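Long-range contact in metallocarboxypeptidase (Trypanosoma cruzi, PDB 3DWC), which probably releases single amino acids, other than proline, from the C-terminal end of peptides as a metal-dependent carboxypeptidase of the M32 family: residues A214-W223 with F314-Y325. Sequence-based numbering, arbitrary orientation.
Sequences ALCRFFMDVW and FMEFLAPRLVEY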
loop_
_atom_site.group_PDB
_atom_site.type_symbol
_atom_site.label_atom_id
_atom_site.label_comp_id
_atom_site.label_asym_id
_atom_site.label_seq_id
_atom_site.Cartn_x
_atom_site.Cartn_y
_atom_site.Cartn_z
ATOM N N ALA B 214 -0.087 -19.226 12.264
ATOM C CA ALA B 214 0.950 -20.159 11.874
ATOM C C ALA B 214 0.396 -21.372 11.114
ATOM O O ALA B 214 0.997 -21.851 10.111
ATOM C CB ALA B 214 1.762 -20.594 13.108
ATOM N N LEU B 215 -0.724 -21.891 11.579
ATOM C CA LEU B 215 -1.405 -22.998 10.915
ATOM C C LEU B 215 -1.885 -22.662 9.496
ATOM O O LEU B 215 -1.745 -23.463 8.551
ATOM C CB LEU B 215 -2.578 -23.484 11.761
ATOM C CG LEU B 215 -3.269 -24.758 11.274
ATOM C CD1 LEU B 215 -2.305 -25.987 11.170
ATOM C CD2 LEU B 215 -4.420 -25.080 12.130
ATOM N N CYS B 216 -2.444 -21.478 9.356
ATOM C CA CYS B 216 -2.871 -20.977 8.068
ATOM C C CYS B 216 -1.702 -20.874 7.081
ATOM O O CYS B 216 -1.829 -21.310 5.938
ATOM C CB CYS B 216 -3.563 -19.630 8.258
ATOM S SG CYS B 216 -5.277 -19.742 8.941
ATOM N N ARG B 217 -0.586 -20.280 7.500
ATOM C CA ARG B 217 0.589 -20.183 6.644
ATOM C C ARG B 217 1.089 -21.552 6.281
ATOM O O ARG B 217 1.630 -21.730 5.201
ATOM C CB ARG B 217 1.749 -19.427 7.314
ATOM C CG ARG B 217 1.452 -17.966 7.546
ATOM C CD ARG B 217 2.627 -17.188 8.172
ATOM N NE ARG B 217 2.103 -15.842 8.314
ATOM C CZ ARG B 217 2.155 -14.898 7.374
ATOM N NH1 ARG B 217 2.818 -15.098 6.229
ATOM N NH2 ARG B 217 1.568 -13.726 7.625
ATOM N N PHE B 218 1.001 -22.494 7.226
ATOM C CA PHE B 218 1.437 -23.854 6.971
ATOM C C PHE B 218 0.600 -24.391 5.823
ATOM O O PHE B 218 1.126 -24.976 4.898
ATOM C CB PHE B 218 1.301 -24.756 8.197
ATOM C CG PHE B 218 1.560 -26.200 7.893
ATOM C CD1 PHE B 218 2.844 -26.656 7.708
ATOM C CD2 PHE B 218 0.511 -27.095 7.744
ATOM C CE1 PHE B 218 3.082 -27.979 7.384
ATOM C CE2 PHE B 218 0.742 -28.405 7.440
ATOM C CZ PHE B 218 2.016 -28.864 7.271
ATOM N N PHE B 219 -0.706 -24.130 5.845
ATOM C CA PHE B 219 -1.537 -24.598 4.768
ATOM C C PHE B 219 -1.343 -23.873 3.466
ATOM O O PHE B 219 -1.366 -24.519 2.406
ATOM C CB PHE B 219 -2.990 -24.785 5.179
ATOM C CG PHE B 219 -3.201 -26.028 6.000
ATOM C CD1 PHE B 219 -3.346 -27.263 5.379
ATOM C CD2 PHE B 219 -3.248 -25.975 7.392
ATOM C CE1 PHE B 219 -3.537 -28.435 6.144
ATOM C CE2 PHE B 219 -3.456 -27.102 8.134
ATOM C CZ PHE B 219 -3.593 -28.345 7.517
ATOM N N MET B 220 -1.034 -22.577 3.517
ATOM C CA MET B 220 -0.637 -21.898 2.326
ATOM C C MET B 220 0.642 -22.558 1.730
ATOM O O MET B 220 0.744 -22.690 0.506
ATOM C CB MET B 220 -0.411 -20.424 2.616
ATOM C CG MET B 220 -1.710 -19.715 2.983
ATOM S SD MET B 220 -1.499 -18.013 3.419
ATOM C CE MET B 220 -1.206 -17.233 1.817
ATOM N N ASP B 221 1.586 -22.997 2.575
ATOM C CA ASP B 221 2.742 -23.798 2.099
ATOM C C ASP B 221 2.363 -25.156 1.474
ATOM O O ASP B 221 2.948 -25.598 0.466
ATOM C CB ASP B 221 3.740 -24.055 3.239
ATOM C CG ASP B 221 4.524 -22.805 3.640
ATOM O OD1 ASP B 221 4.566 -21.803 2.872
ATOM O OD2 ASP B 221 5.132 -22.841 4.738
ATOM N N VAL B 222 1.375 -25.828 2.069
ATOM C CA VAL B 222 0.835 -27.068 1.514
ATOM C C VAL B 222 0.295 -26.805 0.108
ATOM O O VAL B 222 0.487 -27.613 -0.772
ATOM C CB VAL B 222 -0.254 -27.693 2.446
ATOM C CG1 VAL B 222 -1.005 -28.839 1.772
ATOM C CG2 VAL B 222 0.374 -28.116 3.805
ATOM N N TRP B 223 -0.356 -25.652 -0.113
ATOM C CA TRP B 223 -0.809 -25.298 -1.473
ATOM C C TRP B 223 0.277 -24.675 -2.383
ATOM O O TRP B 223 -0.008 -24.197 -3.484
ATOM C CB TRP B 223 -2.048 -24.388 -1.412
ATOM C CG TRP B 223 -3.297 -25.146 -1.627
ATOM C CD1 TRP B 223 -4.000 -25.244 -2.778
ATOM C CD2 TRP B 223 -4.058 -25.840 -0.634
ATOM N NE1 TRP B 223 -5.135 -25.991 -2.585
ATOM C CE2 TRP B 223 -5.191 -26.368 -1.271
ATOM C CE3 TRP B 223 -3.893 -26.058 0.734
ATOM C CZ2 TRP B 223 -6.107 -27.125 -0.616
ATOM C CZ3 TRP B 223 -4.813 -26.827 1.376
ATOM C CH2 TRP B 223 -5.914 -27.338 0.711
ATOM N N PHE B 314 -8.596 -35.193 3.596
ATOM C CA PHE B 314 -7.906 -34.050 4.171
ATOM C C PHE B 314 -8.021 -34.019 5.696
ATOM O O PHE B 314 -7.126 -33.521 6.384
ATOM C CB PHE B 314 -8.468 -32.816 3.547
ATOM C CG PHE B 314 -7.750 -31.565 3.889
ATOM C CD1 PHE B 314 -6.586 -31.244 3.279
ATOM C CD2 PHE B 314 -8.296 -30.680 4.795
ATOM C CE1 PHE B 314 -5.955 -30.049 3.531
ATOM C CE2 PHE B 314 -7.644 -29.491 5.088
ATOM C CZ PHE B 314 -6.470 -29.186 4.425
ATOM N N MET B 315 -9.116 -34.546 6.245
ATOM C CA MET B 315 -9.240 -34.619 7.702
ATOM C C MET B 315 -8.126 -35.449 8.325
ATOM O O MET B 315 -7.719 -35.221 9.468
ATOM C CB MET B 315 -10.627 -35.167 8.102
ATOM C CG MET B 315 -11.803 -34.258 7.693
ATOM S SD MET B 315 -11.654 -32.511 8.183
ATOM C CE MET B 315 -11.071 -31.746 6.692
ATOM N N GLU B 316 -7.684 -36.461 7.580
ATOM C CA GLU B 316 -6.619 -37.332 8.013
ATOM C C GLU B 316 -5.295 -36.614 8.118
ATOM O O GLU B 316 -4.526 -36.836 9.056
ATOM C CB GLU B 316 -6.473 -38.489 7.049
ATOM C CG GLU B 316 -7.696 -39.333 6.969
ATOM C CD GLU B 316 -7.460 -40.613 6.165
ATOM O OE1 GLU B 316 -6.320 -41.155 6.224
ATOM O OE2 GLU B 316 -8.414 -41.022 5.458
ATOM N N PHE B 317 -5.028 -35.756 7.129
ATOM C CA PHE B 317 -3.940 -34.816 7.226
ATOM C C PHE B 317 -4.131 -33.690 8.292
ATOM O O PHE B 317 -3.205 -33.331 9.020
ATOM C CB PHE B 317 -3.700 -34.186 5.865
ATOM C CG PHE B 317 -2.425 -33.396 5.806
ATOM C CD1 PHE B 317 -1.194 -34.035 5.672
ATOM C CD2 PHE B 317 -2.457 -32.008 5.856
ATOM C CE1 PHE B 317 0.001 -33.298 5.616
ATOM C CE2 PHE B 317 -1.270 -31.265 5.787
ATOM C CZ PHE B 317 -0.042 -31.924 5.668
ATOM N N LEU B 318 -5.323 -33.113 8.352
ATOM C CA LEU B 318 -5.579 -31.977 9.228
ATOM C C LEU B 318 -5.503 -32.277 10.724
ATOM O O LEU B 318 -4.882 -31.518 11.506
ATOM C CB LEU B 318 -6.963 -31.385 8.918
ATOM C CG LEU B 318 -7.418 -30.212 9.802
ATOM C CD1 LEU B 318 -6.434 -29.046 9.708
ATOM C CD2 LEU B 318 -8.849 -29.805 9.460
ATOM N N ALA B 319 -6.160 -33.351 11.138
ATOM C CA ALA B 319 -6.302 -33.654 12.567
ATOM C C ALA B 319 -5.012 -33.591 13.383
ATOM O O ALA B 319 -4.969 -32.894 14.442
ATOM C CB ALA B 319 -7.026 -34.980 12.759
ATOM N N PRO B 320 -3.966 -34.305 12.951
ATOM C CA PRO B 320 -2.689 -34.202 13.672
ATOM C C PRO B 320 -1.977 -32.848 13.620
ATOM O O PRO B 320 -1.156 -32.561 14.498
ATOM C CB PRO B 320 -1.793 -35.256 12.974
ATOM C CG PRO B 320 -2.675 -36.040 12.094
ATOM C CD PRO B 320 -3.868 -35.220 11.794
ATOM N N ARG B 321 -2.214 -32.045 12.585
ATOM C CA ARG B 321 -1.766 -30.658 12.626
ATOM C C ARG B 321 -2.515 -29.862 13.662
ATOM O O ARG B 321 -1.952 -28.937 14.266
ATOM C CB ARG B 321 -1.939 -29.955 11.299
ATOM C CG ARG B 321 -1.319 -30.692 10.131
ATOM C CD ARG B 321 0.173 -30.716 10.167
ATOM N NE ARG B 321 0.598 -31.848 9.370
ATOM C CZ ARG B 321 0.753 -33.086 9.823
ATOM N NH1 ARG B 321 0.644 -33.374 11.131
ATOM N NH2 ARG B 321 1.099 -34.041 8.963
ATOM N N LEU B 322 -3.773 -30.199 13.910
ATOM C CA LEU B 322 -4.510 -29.472 14.944
ATOM C C LEU B 322 -3.934 -29.845 16.296
ATOM O O LEU B 322 -3.852 -29.000 17.171
ATOM C CB LEU B 322 -6.015 -29.733 14.906
ATOM C CG LEU B 322 -6.767 -29.303 13.641
ATOM C CD1 LEU B 322 -8.222 -29.839 13.673
ATOM C CD2 LEU B 322 -6.723 -27.819 13.453
ATOM N N VAL B 323 -3.527 -31.090 16.480
ATOM C CA VAL B 323 -2.877 -31.494 17.755
ATOM C C VAL B 323 -1.526 -30.756 17.945
ATOM O O VAL B 323 -1.249 -30.162 18.977
ATOM C CB VAL B 323 -2.698 -33.026 17.827
ATOM C CG1 VAL B 323 -1.824 -33.432 19.066
ATOM C CG2 VAL B 323 -4.050 -33.682 17.852
ATOM N N GLU B 324 -0.738 -30.729 16.881
ATOM C CA GLU B 324 0.564 -30.086 16.867
ATOM C C GLU B 324 0.551 -28.564 17.145
ATOM O O GLU B 324 1.404 -28.062 17.899
ATOM C CB GLU B 324 1.174 -30.354 15.505
ATOM C CG GLU B 324 2.523 -29.718 15.310
ATOM C CD GLU B 324 3.019 -29.868 13.878
ATOM O OE1 GLU B 324 2.335 -30.575 13.074
ATOM O OE2 GLU B 324 4.091 -29.259 13.579
ATOM N N TYR B 325 -0.402 -27.852 16.534
ATOM C CA TYR B 325 -0.491 -26.389 16.636
ATOM C C TYR B 325 -1.276 -25.924 17.849
ATOM O O TYR B 325 -0.996 -24.866 18.388
ATOM C CB TYR B 325 -1.094 -25.785 15.354
ATOM C CG TYR B 325 -0.060 -25.605 14.280
ATOM C CD1 TYR B 325 0.593 -24.385 14.074
ATOM C CD2 TYR B 325 0.342 -26.675 13.536
ATOM C CE1 TYR B 325 1.567 -24.264 13.068
ATOM C CE2 TYR B 325 1.309 -26.560 12.559
ATOM C CZ TYR B 325 1.910 -25.376 12.325
ATOM O OH TYR B 325 2.891 -25.392 11.360
#
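An aromatic cluster of F219, W223, F314 and F317 fills one end of the interface between helices 209-222 and 312-326, whose short segments run at 143° to each other, their axes 11.1 Å apart at closest approach. F219 is the knob, set into a hole formed by F314, F317, L318 and R321. Its CG lies anti to the carbonyl carbon (chi1 -76°), which carries the ring across to the other helix. There CE1 of F219 comes 3.5 Å from CZ of F314 and also meets the edge of the F317 ring, while CZ of F219 rests 3.7 Å from CD1 of L318. W223, just past its helix end, brings CH2 within 3.9 Å of F314 CE1. Both helices belong to the mostly helical M32 carboxypeptidase fold; W223 and F314 both reach I308 on helix 294-309, and W223 also touches T269 on the helix carrying the cobalt ligands H267 and H271. At the Y325 end, aliphatic groups meet the aromatic ring: L215 CD1 makes a CH-pi contact over one face of the tyrosine ring, 3.9 Å from its centroid, and A214 CB sits at that ring's edge. Between these two ends, R321 bends at chi2 (-69°) and brings CD to 3.6 Å from F218 CE2.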